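Local coordinates for epidermin biosynthesis protein EpiD (Staphylococcus aureus, PDB 3QJG) that probably catalyses the FMN-dependent oxidative decarboxylation of the C-terminal cysteine of the epidermin precursor peptide, at residues Leu28-Asp33 with Lys170-Ile175; Glu34-Ala39 with Cys56-Asp61; Ala85-Ile90 with Pro117-Arg122; Thr108-Leu113 with Lys137-Ser142. All blocks are in the same frame, centred on the assembly; numbering follows the deposited sequence. Where two conformers were deposited one is given.

Interaction 1. Residues Leu28-Asp33 with Lys170-Ile175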
# COMPACT_ATOMS: atom_id res chain seq x y z
N LEU A 28 40.33 -5.20 -9.38
CA LEU A 28 40.80 -4.45 -8.22
C LEU A 28 41.07 -5.36 -7.01
O LEU A 28 41.99 -5.10 -6.24
CB LEU A 28 39.83 -3.34 -7.92
CG LEU A 28 39.93 -2.21 -8.96
CD1 LEU A 28 38.69 -1.33 -8.94
CD2 LEU A 28 41.13 -1.38 -8.67
N LYS A 29 40.33 -6.47 -6.90
CA LYS A 29 40.61 -7.46 -5.87
C LYS A 29 42.02 -8.08 -5.90
O LYS A 29 42.48 -8.55 -4.89
CB LYS A 29 39.52 -8.53 -5.82
CG LYS A 29 38.31 -8.04 -4.98
CD LYS A 29 38.31 -8.81 -3.68
CE LYS A 29 37.85 -8.03 -2.53
NZ LYS A 29 38.26 -8.81 -1.33
N SER A 30 42.71 -8.05 -7.04
CA SER A 30 44.12 -8.47 -7.08
C SER A 30 45.09 -7.45 -6.45
O SER A 30 46.14 -7.85 -5.99
CB SER A 30 44.54 -8.75 -8.52
OG SER A 30 44.55 -7.54 -9.27
N LYS A 31 44.73 -6.15 -6.44
CA LYS A 31 45.57 -5.11 -5.82
C LYS A 31 45.13 -4.69 -4.42
O LYS A 31 45.94 -4.24 -3.63
CB LYS A 31 45.57 -3.87 -6.68
CG LYS A 31 46.73 -2.97 -6.41
CD LYS A 31 46.48 -1.57 -6.98
CE LYS A 31 47.76 -0.84 -7.29
NZ LYS A 31 47.44 0.48 -7.92
N PHE A 32 43.84 -4.81 -4.12
CA PHE A 32 43.29 -4.21 -2.89
C PHE A 32 42.65 -5.24 -2.00
O PHE A 32 42.08 -6.21 -2.48
CB PHE A 32 42.28 -3.16 -3.27
CG PHE A 32 42.87 -1.94 -3.88
CD1 PHE A 32 43.46 -0.97 -3.10
CD2 PHE A 32 42.81 -1.76 -5.25
CE1 PHE A 32 43.99 0.20 -3.69
CE2 PHE A 32 43.33 -0.59 -5.85
CZ PHE A 32 43.93 0.38 -5.07
N ASP A 33 42.74 -5.07 -0.69
CA ASP A 33 42.10 -6.01 0.24
C ASP A 33 40.58 -5.99 0.06
O ASP A 33 40.00 -6.93 -0.41
CB ASP A 33 42.47 -5.69 1.69
CG ASP A 33 42.12 -6.82 2.64
OD1 ASP A 33 41.67 -7.89 2.15
OD2 ASP A 33 42.28 -6.67 3.88
N LYS A 170 43.88 -0.39 -16.78
CA LYS A 170 44.32 1.03 -16.81
C LYS A 170 43.93 1.73 -15.53
O LYS A 170 44.63 2.61 -15.05
CB LYS A 170 43.72 1.81 -18.00
CG LYS A 170 44.33 1.48 -19.38
CD LYS A 170 45.69 2.17 -19.59
CE LYS A 170 46.19 1.98 -21.02
NZ LYS A 170 47.67 2.27 -21.13
N VAL A 171 42.79 1.32 -14.97
CA VAL A 171 42.36 1.80 -13.67
C VAL A 171 43.38 1.39 -12.64
O VAL A 171 43.80 2.22 -11.85
CB VAL A 171 40.94 1.21 -13.33
CG1 VAL A 171 40.47 1.66 -11.92
CG2 VAL A 171 39.92 1.60 -14.42
N LEU A 172 43.79 0.11 -12.64
CA LEU A 172 44.79 -0.39 -11.66
C LEU A 172 46.08 0.43 -11.70
O LEU A 172 46.65 0.73 -10.66
CB LEU A 172 45.16 -1.84 -11.90
CG LEU A 172 44.26 -2.89 -11.28
CD1 LEU A 172 44.76 -4.27 -11.54
CD2 LEU A 172 44.24 -2.70 -9.77
N GLU A 173 46.52 0.77 -12.92
CA GLU A 173 47.75 1.53 -13.13
C GLU A 173 47.63 3.00 -12.77
O GLU A 173 48.64 3.64 -12.52
CB GLU A 173 48.22 1.45 -14.60
CG GLU A 173 48.68 0.09 -14.95
CD GLU A 173 49.29 0.01 -16.31
OE1 GLU A 173 50.01 -0.98 -16.53
OE2 GLU A 173 49.04 0.89 -17.16
N PHE A 174 46.42 3.54 -12.78
CA PHE A 174 46.25 4.99 -12.56
C PHE A 174 46.16 5.23 -11.07
O PHE A 174 46.47 6.31 -10.62
CB PHE A 174 45.01 5.50 -13.28
CG PHE A 174 44.85 7.03 -13.31
CD1 PHE A 174 45.68 7.82 -14.13
CD2 PHE A 174 43.85 7.65 -12.57
CE1 PHE A 174 45.50 9.22 -14.18
CE2 PHE A 174 43.67 9.02 -12.59
CZ PHE A 174 44.50 9.82 -13.39
N ILE A 175 45.74 4.25 -10.28
CA ILE A 175 45.49 4.53 -8.86
C ILE A 175 46.60 3.94 -7.99
O ILE A 175 46.61 4.22 -6.79
CB ILE A 175 44.05 4.12 -8.37
CG1 ILE A 175 43.90 2.62 -8.19
CG2 ILE A 175 43.02 4.52 -9.35
CD1 ILE A 175 42.45 2.17 -7.99
OXT ILE A 175 47.50 3.19 -8.44

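Interaction 2. Residues Glu34-Ala39 with Cys56-Asp61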
# COMPACT_ATOMS: atom_id res chain seq x y z
N GLU A 34 39.94 -4.90 0.44
CA GLU A 34 38.50 -4.77 0.25
C GLU A 34 38.29 -3.93 -0.98
O GLU A 34 38.98 -2.94 -1.18
CB GLU A 34 37.80 -4.07 1.41
CG GLU A 34 37.57 -4.92 2.65
CD GLU A 34 36.83 -4.13 3.74
OE1 GLU A 34 36.33 -2.99 3.49
OE2 GLU A 34 36.72 -4.63 4.86
N VAL A 35 37.31 -4.32 -1.79
CA VAL A 35 36.82 -3.43 -2.86
C VAL A 35 35.35 -3.25 -2.54
O VAL A 35 34.61 -4.23 -2.54
CB VAL A 35 36.97 -4.04 -4.27
CG1 VAL A 35 36.30 -3.12 -5.30
CG2 VAL A 35 38.46 -4.30 -4.62
N ASN A 36 34.95 -2.02 -2.27
CA ASN A 36 33.61 -1.65 -1.81
C ASN A 36 32.99 -0.73 -2.82
O ASN A 36 33.69 -0.13 -3.63
CB ASN A 36 33.70 -0.88 -0.48
CG ASN A 36 34.31 -1.75 0.63
OD1 ASN A 36 33.97 -2.90 0.70
ND2 ASN A 36 35.23 -1.20 1.46
N VAL A 37 31.66 -0.62 -2.76
CA VAL A 37 30.95 0.07 -3.78
C VAL A 37 29.85 0.88 -3.20
O VAL A 37 29.22 0.43 -2.25
CB VAL A 37 30.35 -0.95 -4.77
CG1 VAL A 37 29.62 -0.23 -5.89
CG2 VAL A 37 31.47 -1.78 -5.35
N ILE A 38 29.63 2.05 -3.80
CA ILE A 38 28.48 2.88 -3.54
C ILE A 38 27.98 3.46 -4.86
O ILE A 38 28.79 3.79 -5.70
CB ILE A 38 28.83 4.09 -2.58
CG1 ILE A 38 27.58 4.89 -2.19
CG2 ILE A 38 29.93 5.02 -3.18
CD1 ILE A 38 27.84 5.99 -1.09
N ALA A 39 26.68 3.62 -5.02
CA ALA A 39 26.11 4.30 -6.21
C ALA A 39 25.54 5.64 -5.88
O ALA A 39 25.08 5.82 -4.76
CB ALA A 39 25.03 3.49 -6.81
N CYS A 56 31.76 -7.44 -4.67
CA CYS A 56 32.34 -6.49 -3.74
C CYS A 56 32.27 -6.98 -2.30
O CYS A 56 31.71 -8.08 -1.95
CB CYS A 56 31.75 -5.10 -3.91
SG CYS A 56 30.03 -4.86 -3.33
N ASP A 57 32.93 -6.22 -1.45
CA ASP A 57 32.96 -6.59 -0.05
C ASP A 57 31.82 -5.87 0.64
O ASP A 57 31.06 -6.50 1.35
CB ASP A 57 34.34 -6.33 0.55
CG ASP A 57 35.42 -7.18 -0.11
OD1 ASP A 57 35.45 -8.43 0.08
OD2 ASP A 57 36.25 -6.61 -0.86
N ASN A 58 31.61 -4.59 0.32
CA ASN A 58 30.54 -3.88 0.93
C ASN A 58 29.88 -3.05 -0.11
O ASN A 58 30.56 -2.34 -0.92
CB ASN A 58 31.03 -2.92 2.04
CG ASN A 58 31.58 -3.64 3.22
OD1 ASN A 58 30.83 -4.00 4.12
ND2 ASN A 58 32.89 -3.77 3.28
N TYR A 59 28.55 -3.11 -0.09
CA TYR A 59 27.79 -2.24 -0.93
C TYR A 59 27.09 -1.28 0.02
O TYR A 59 26.31 -1.72 0.87
CB TYR A 59 26.82 -3.03 -1.81
CG TYR A 59 25.92 -2.12 -2.59
CD1 TYR A 59 26.43 -1.20 -3.48
CD2 TYR A 59 24.54 -2.16 -2.41
CE1 TYR A 59 25.60 -0.35 -4.18
CE2 TYR A 59 23.71 -1.35 -3.12
CZ TYR A 59 24.25 -0.42 -3.98
OH TYR A 59 23.40 0.39 -4.65
N TYR A 60 27.44 0.00 -0.08
CA TYR A 60 26.91 1.02 0.82
C TYR A 60 25.67 1.50 0.17
O TYR A 60 25.71 1.98 -0.98
CB TYR A 60 27.88 2.18 1.07
CG TYR A 60 29.17 1.79 1.77
CD1 TYR A 60 29.14 1.17 3.02
CD2 TYR A 60 30.40 1.95 1.14
CE1 TYR A 60 30.30 0.75 3.64
CE2 TYR A 60 31.59 1.53 1.76
CZ TYR A 60 31.53 0.94 3.00
OH TYR A 60 32.69 0.54 3.63
N ASP A 61 24.58 1.41 0.90
CA ASP A 61 23.27 1.77 0.35
C ASP A 61 22.56 2.80 1.27
O ASP A 61 22.01 2.44 2.29
CB ASP A 61 22.46 0.48 0.26
CG ASP A 61 21.10 0.66 -0.43
OD1 ASP A 61 20.67 1.84 -0.73
OD2 ASP A 61 20.48 -0.42 -0.65
O HOH W 1 34.12 -4.97 5.60
O HOH W 2 24.50 2.90 -3.28

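Interaction 3. Residues Ala85-Ile90 with Pro117-Arg122. With FMN (flavin mononucleotide), chain M.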
# COMPACT_ATOMS: atom_id res chain seq x y z
N ALA A 85 32.14 8.15 -14.17
CA ALA A 85 31.89 9.42 -13.61
C ALA A 85 31.11 10.18 -14.63
O ALA A 85 31.65 10.41 -15.72
CB ALA A 85 33.22 10.19 -13.30
N THR A 86 29.88 10.56 -14.26
CA THR A 86 29.03 11.42 -15.02
C THR A 86 29.47 12.83 -14.93
O THR A 86 30.11 13.25 -13.93
CB THR A 86 27.57 11.41 -14.50
OG1 THR A 86 27.54 11.71 -13.09
CG2 THR A 86 26.92 10.06 -14.76
N SER A 87 29.08 13.59 -15.96
CA SER A 87 29.24 15.00 -15.92
C SER A 87 28.61 15.68 -14.68
O SER A 87 29.23 16.58 -14.08
CB SER A 87 28.64 15.59 -17.18
OG SER A 87 29.08 16.90 -17.31
N ASN A 88 27.39 15.26 -14.27
CA ASN A 88 26.74 15.83 -13.10
C ASN A 88 27.54 15.68 -11.86
O ASN A 88 27.65 16.65 -11.11
CB ASN A 88 25.34 15.18 -12.88
CG ASN A 88 24.73 15.47 -11.56
OD1 ASN A 88 24.26 16.56 -11.35
ND2 ASN A 88 24.61 14.42 -10.66
N THR A 89 27.97 14.42 -11.55
CA THR A 89 28.77 14.20 -10.41
C THR A 89 30.10 15.03 -10.44
O THR A 89 30.44 15.67 -9.46
CB THR A 89 29.00 12.72 -10.17
OG1 THR A 89 27.77 12.11 -9.73
CG2 THR A 89 30.10 12.46 -9.17
N ILE A 90 30.78 15.12 -11.58
CA ILE A 90 32.05 15.88 -11.65
C ILE A 90 31.79 17.38 -11.29
O ILE A 90 32.52 18.01 -10.47
CB ILE A 90 32.71 15.67 -13.06
CG1 ILE A 90 33.37 14.30 -13.12
CG2 ILE A 90 33.73 16.79 -13.47
CD1 ILE A 90 33.67 13.81 -14.52
N PRO A 117 36.05 9.91 -16.11
CA PRO A 117 34.92 10.50 -16.78
C PRO A 117 34.32 9.62 -17.88
O PRO A 117 35.03 8.85 -18.58
CB PRO A 117 35.50 11.75 -17.44
CG PRO A 117 36.87 11.97 -16.91
CD PRO A 117 37.29 10.71 -16.21
N ASN A 118 33.00 9.77 -18.05
CA ASN A 118 32.25 8.89 -18.94
C ASN A 118 30.99 9.59 -19.39
O ASN A 118 30.06 9.78 -18.62
CB ASN A 118 31.93 7.59 -18.21
CG ASN A 118 31.49 6.47 -19.16
OD1 ASN A 118 32.27 5.56 -19.47
ND2 ASN A 118 30.21 6.52 -19.62
N MET A 119 30.97 10.07 -20.63
CA MET A 119 29.87 10.91 -21.03
C MET A 119 29.95 11.27 -22.49
O MET A 119 31.02 11.20 -23.09
CB MET A 119 29.89 12.16 -20.18
CG MET A 119 31.13 13.04 -20.43
SD MET A 119 31.25 14.45 -19.32
CE MET A 119 31.81 13.64 -17.87
N ASN A 120 28.82 11.63 -23.07
CA ASN A 120 28.80 12.12 -24.45
C ASN A 120 29.80 13.24 -24.62
O ASN A 120 29.96 14.08 -23.73
CB ASN A 120 27.42 12.65 -24.81
CG ASN A 120 27.31 12.98 -26.25
OD1 ASN A 120 27.44 14.14 -26.63
ND2 ASN A 120 27.09 11.96 -27.08
N LEU A 121 30.50 13.26 -25.74
CA LEU A 121 31.43 14.35 -26.03
C LEU A 121 30.86 15.78 -25.82
O LEU A 121 31.60 16.67 -25.41
CB LEU A 121 31.89 14.25 -27.48
CG LEU A 121 32.99 15.19 -27.91
CD1 LEU A 121 34.16 15.02 -26.98
CD2 LEU A 121 33.36 14.85 -29.34
N ARG A 122 29.58 15.99 -26.09
CA ARG A 122 28.97 17.34 -25.95
C ARG A 122 29.03 17.78 -24.52
O ARG A 122 29.15 18.98 -24.24
CB ARG A 122 27.49 17.34 -26.35
CG ARG A 122 27.27 17.05 -27.78
CD ARG A 122 25.85 16.62 -28.07
NE ARG A 122 25.68 16.70 -29.52
CZ ARG A 122 25.52 15.68 -30.36
NH1 ARG A 122 25.43 14.43 -29.92
NH2 ARG A 122 25.42 15.93 -31.66
N1 FMN M . 25.32 10.93 -17.95
C2 FMN M . 26.69 10.99 -18.03
O2 FMN M . 27.28 11.98 -17.62
N3 FMN M . 27.39 9.97 -18.60
C4 FMN M . 26.76 8.87 -19.09
O4 FMN M . 27.47 8.03 -19.59
C4A FMN M . 25.37 8.78 -19.05
N5 FMN M . 24.68 7.68 -19.53
C5A FMN M . 23.33 7.62 -19.39
C6 FMN M . 22.64 6.54 -19.92
C7 FMN M . 21.27 6.47 -19.79
C7M FMN M . 20.48 5.31 -20.32
C8 FMN M . 20.59 7.52 -19.15
C8M FMN M . 19.09 7.53 -19.02
C9 FMN M . 21.27 8.62 -18.67
C9A FMN M . 22.65 8.68 -18.78
N10 FMN M . 23.33 9.81 -18.32
C10 FMN M . 24.67 9.83 -18.45
C1' FMN M . 22.66 10.98 -17.65
C2' FMN M . 22.85 10.92 -16.13
O2' FMN M . 22.46 9.63 -15.64
C3' FMN M . 22.10 12.07 -15.57
O3' FMN M . 22.66 13.33 -15.99
C4' FMN M . 22.03 11.99 -14.05
O4' FMN M . 21.43 13.16 -13.52
C5' FMN M . 23.38 11.94 -13.40
O5' FMN M . 23.14 11.64 -12.04
P FMN M . 24.32 11.13 -11.08
O1P FMN M . 23.90 11.45 -9.68
O2P FMN M . 25.58 11.85 -11.45
O3P FMN M . 24.54 9.68 -11.00

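Interaction 4. Residues Thr108-Leu113 with Lys137-Ser142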
# COMPACT_ATOMS: atom_id res chain seq x y z
N THR A 108 34.88 14.88 1.17
CA THR A 108 35.67 14.73 2.37
C THR A 108 37.11 14.22 2.07
O THR A 108 37.96 14.12 2.98
CB THR A 108 34.90 13.77 3.30
OG1 THR A 108 33.55 14.26 3.48
CG2 THR A 108 35.59 13.61 4.67
N ALA A 109 37.39 13.88 0.81
CA ALA A 109 38.56 13.04 0.55
C ALA A 109 39.22 13.28 -0.80
O ALA A 109 39.65 12.34 -1.47
CB ALA A 109 38.16 11.63 0.69
N PHE A 110 39.29 14.56 -1.22
CA PHE A 110 39.86 14.93 -2.49
C PHE A 110 41.27 14.36 -2.76
O PHE A 110 41.55 13.92 -3.87
CB PHE A 110 40.00 16.45 -2.54
CG PHE A 110 38.83 17.16 -3.09
CD1 PHE A 110 37.59 16.63 -3.06
CD2 PHE A 110 38.98 18.48 -3.62
CE1 PHE A 110 36.52 17.26 -3.57
CE2 PHE A 110 37.90 19.13 -4.12
CZ PHE A 110 36.67 18.56 -4.11
N GLU A 111 42.10 14.39 -1.72
CA GLU A 111 43.46 13.85 -1.71
C GLU A 111 43.49 12.35 -2.01
O GLU A 111 44.56 11.82 -2.34
CB GLU A 111 44.19 14.17 -0.38
CG GLU A 111 43.94 13.16 0.78
CD GLU A 111 42.58 13.35 1.52
OE1 GLU A 111 41.87 14.36 1.24
OE2 GLU A 111 42.24 12.48 2.38
N LYS A 112 42.33 11.68 -1.94
CA LYS A 112 42.29 10.25 -2.23
C LYS A 112 41.55 9.90 -3.50
O LYS A 112 41.32 8.73 -3.74
CB LYS A 112 41.56 9.51 -1.11
CG LYS A 112 42.02 9.79 0.27
CD LYS A 112 41.15 8.95 1.25
CE LYS A 112 41.84 8.77 2.55
NZ LYS A 112 40.93 8.09 3.43
N LEU A 113 41.18 10.90 -4.30
CA LEU A 113 40.11 10.74 -5.24
C LEU A 113 40.52 10.82 -6.69
O LEU A 113 41.23 11.77 -7.10
CB LEU A 113 39.05 11.80 -4.96
CG LEU A 113 37.80 11.84 -5.85
CD1 LEU A 113 36.95 10.70 -5.29
CD2 LEU A 113 37.18 13.24 -5.77
N LYS A 137 41.56 19.41 -10.84
CA LYS A 137 43.05 19.21 -10.94
C LYS A 137 43.77 20.17 -10.05
O LYS A 137 44.59 19.75 -9.25
CB LYS A 137 43.57 19.36 -12.38
CG LYS A 137 42.99 18.35 -13.35
CD LYS A 137 43.41 18.56 -14.79
CE LYS A 137 42.96 17.39 -15.65
NZ LYS A 137 43.07 17.73 -17.09
N ASP A 138 43.46 21.47 -10.16
CA ASP A 138 44.01 22.46 -9.21
C ASP A 138 43.94 21.99 -7.72
O ASP A 138 44.84 22.23 -6.95
CB ASP A 138 43.30 23.81 -9.33
CG ASP A 138 43.57 24.53 -10.63
OD1 ASP A 138 44.33 24.06 -11.50
OD2 ASP A 138 42.98 25.62 -10.80
N TYR A 139 42.86 21.35 -7.32
CA TYR A 139 42.67 21.01 -5.93
C TYR A 139 43.15 19.64 -5.61
O TYR A 139 42.87 19.12 -4.52
CB TYR A 139 41.21 21.03 -5.57
CG TYR A 139 40.47 22.30 -5.88
CD1 TYR A 139 40.99 23.54 -5.63
CD2 TYR A 139 39.16 22.21 -6.33
CE1 TYR A 139 40.23 24.68 -5.90
CE2 TYR A 139 38.42 23.31 -6.57
CZ TYR A 139 38.93 24.52 -6.35
OH TYR A 139 38.09 25.54 -6.63
N GLY A 140 43.80 19.02 -6.57
CA GLY A 140 44.55 17.82 -6.33
C GLY A 140 43.78 16.56 -6.54
O GLY A 140 44.22 15.50 -6.06
N VAL A 141 42.61 16.63 -7.20
CA VAL A 141 41.91 15.40 -7.62
C VAL A 141 42.58 14.84 -8.88
O VAL A 141 42.87 15.56 -9.82
CB VAL A 141 40.35 15.66 -7.83
CG1 VAL A 141 39.61 14.39 -8.23
CG2 VAL A 141 39.74 16.30 -6.58
N SER A 142 42.83 13.54 -8.91
CA SER A 142 43.31 12.92 -10.15
C SER A 142 42.18 12.66 -11.20
O SER A 142 41.19 11.99 -10.89
CB SER A 142 43.99 11.59 -9.81
OG SER A 142 44.89 11.76 -8.73
O HOH W 3 43.97 12.10 -6.23

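Interaction 1. Residues Leu28-Asp33 with Lys170-Ile175
Leu28 and Phe32 pack on Leu172 and Ile175, joining the turn after helix 21-28 to the C-terminal helix 168-174 of this Rossmann-like alpha/beta fold. The tight part is apolar. Leu28 and Leu172 overlap while running in opposite senses, and their CD2 methyls meet at 3.6 Å. Leu28 CD2 also lies 3.8 Å from Ile175 CD1, where the two side chains are roughly perpendicular. The same CD1 of Ile175 reaches the Phe32 ring obliquely, 3.6 Å from CE2. This side turns to the central sheet: Leu28 touches Ile10, Phe32 touches Val8, and Ile175 touches Ile81 and Phe116.

The other side is open to solvent. Ser30 only brushes Leu172, with its OG 4.0 Å from Leu172 CD1; that hydroxyl is bonded to the backbone O of Glu27. Lys31 bridges the two sides. Its CG stands anti to the backbone N (chi1 -159°), and the chain beyond is extended. It runs opposite to Leu172, with Lys31 CB 3.6 Å from Leu172 CD2. The ammonium then meets two acceptors, one in the last turn of the helix and one at the C terminus. It forms a salt bridge with the C-terminal carboxylate, Lys31 NZ to Ile175 OXT at 2.8 Å. Its other bond, Lys31 NZ to Leu172 O at 2.9 Å, lies in the carbonyl plane with a C=O...N angle of 157°.

Interaction 2. Residues Glu34-Ala39 with Cys56-Asp61
The rings of Tyr59 and Tyr60 both approach strand 34-39 obliquely. Tyr59 lies against the backbone of Val37, Ile38 and Ala39, with its CD1 3.5 Å from Val37 O. Tyr60 brings its CE2 to 3.9 Å from Asn36 CB. The side chains of Asn36 and Asn58 run alongside each other in the same direction, but their amide planes are 63° apart. Asn58 ND2 donates to Asn36 OD1 at 2.9 Å. The donor sits above the Asn36 carbonyl plane, 48° out of it, yet OD1 is close to the plane of the Asn58 amide. Asn36 ND2 in turn donates to the anti lone pair of Glu34 OE1, with a nearly straight bond of 173°. His77 is a second partner of Asn36 ND2, and Lys76 forms a salt bridge with Glu34. A water links Glu34 OE2 to Asn58 ND2.

The backbones pair in parallel. Val37 N donates to Asn58 O at 2.7 Å, and Tyr60 N to Val37 O at 2.8 Å. Further on, a second water joins Ala39 N to Tyr60 O, which are 4.5 Å apart. Val37 CG2 packs on Cys56 CB at 3.6 Å.

The contact closes the beta-alpha-beta unit of strand 34-39, helix 49-55 and strand 59-60. Strand 34-39 lies between strands 7-12 and 59-60. Val35 and Val37 face helix 21-28, while Ile38 faces helix 101-107.

Interaction 3. Residues Ala85-Ile90 with Pro117-Arg122
Thr86, Asn88 and Thr89 together grip one phosphate oxygen of FMN, O2P. Thr86 OG1 donates to it at 2.6 Å, Thr89 OG1 at 2.8 Å and Asn88 ND2 at 2.9 Å. Thr86 OG1 lies between its own backbone N and carbonyl carbon (chi1 54°). From there it also accepts from Thr89 N, so Thr86 is the N-cap of helix 87-94. The positive end of that helix probably helps to hold the phosphate.

The two segments share the pyrimidine edge of the flavin. Ser87 N donates to FMN O2 at 2.9 Å. Across from it, FMN N3 donates to Asn118 O at 2.7 Å, with an N-H...O angle of 167°. Asn118 ND2 adds a bond to FMN O4 at 3.1 Å. Its OD1 is held by Ala165 N and Asn17, which fix the turn of the amide.

Beyond the pyrimidine edge, Ala85 and Pro117 pair in parallel, and Asn118 N makes a weak bond to Ala85 O. Met119 reaches back to the helix: its SD is 3.6 Å from Ser87 CB. Met119 also passes Ile90 at a slant, with Met119 CE 3.8 Å from Ile90 CD1. Ser87 OG bonds His107 of the second subunit. Cys98 O and Thr104 OG1 of that subunit are also hydrogen-bonded to FMN. This is the shared FMN site at the C-terminal ends of parallel strands, as in the homo-oligomeric flavin-containing cysteine decarboxylases.

Interaction 4. Residues Thr108-Leu113 with Lys137-Ser142
Val141 CG2 sits over one face of the Phe110 ring. It is 3.9 Å from the ring centroid and 21° off the ring normal, a CH-pi contact. Tyr139 comes to the edge of the same ring, near its plane, with Tyr139 CB 3.9 Å from Phe110 CD2. The side chains of Phe110 and Tyr139 run alongside in the same sense. Leu113 and Val141 run together likewise. Val141 CG1 stands anti to its backbone N (chi1 -179°) and lies 3.6 Å from Leu113 CD2. CG1 meets Leu113, while CG2 lies mainly on Phe110.

Val141 is brought here by a Schellman motif that ends helix 127-138. Gly140, with its positive phi of 92°, is the C-prime residue. Gly140 N bonds Lys137 O, and Val141 N bonds Leu136 O. The chain then enters strand 142-143, parallel to strand 113-120.

Ser142 N donates to Leu113 O at 3.0 Å. A water also donates to Leu113 O, at 2.9 Å, and lies 2.7 Å from Ser142 OG. Phe110 packs further on Leu136, and on Asn126 of the third subunit. Tyr139 touches Val128 of that subunit.

Overall arrangement
From the N terminus, the chain first passes residues 28-33, whose partner comes only at the C-terminal helix. Interaction 1 therefore closes a loop that holds the other three. Interaction 2 closes early, round helix 49-55, and ties strand 59-60 to strand 34-39. It touches interaction 1 where Val35 CG2 packs against the Leu28-Lys29 backbone. Interactions 3 and 4 come later, and their segments alternate: 85-90, 108-113, 117-122, 137-142. They share strand 113-120, but their centres lie about 17 Å apart. Interaction 3 joins its end to helix 87-94, and interaction 4 joins its start to the end of helix 127-138. Phe174 touches Ser142, so interactions 1 and 4 also meet.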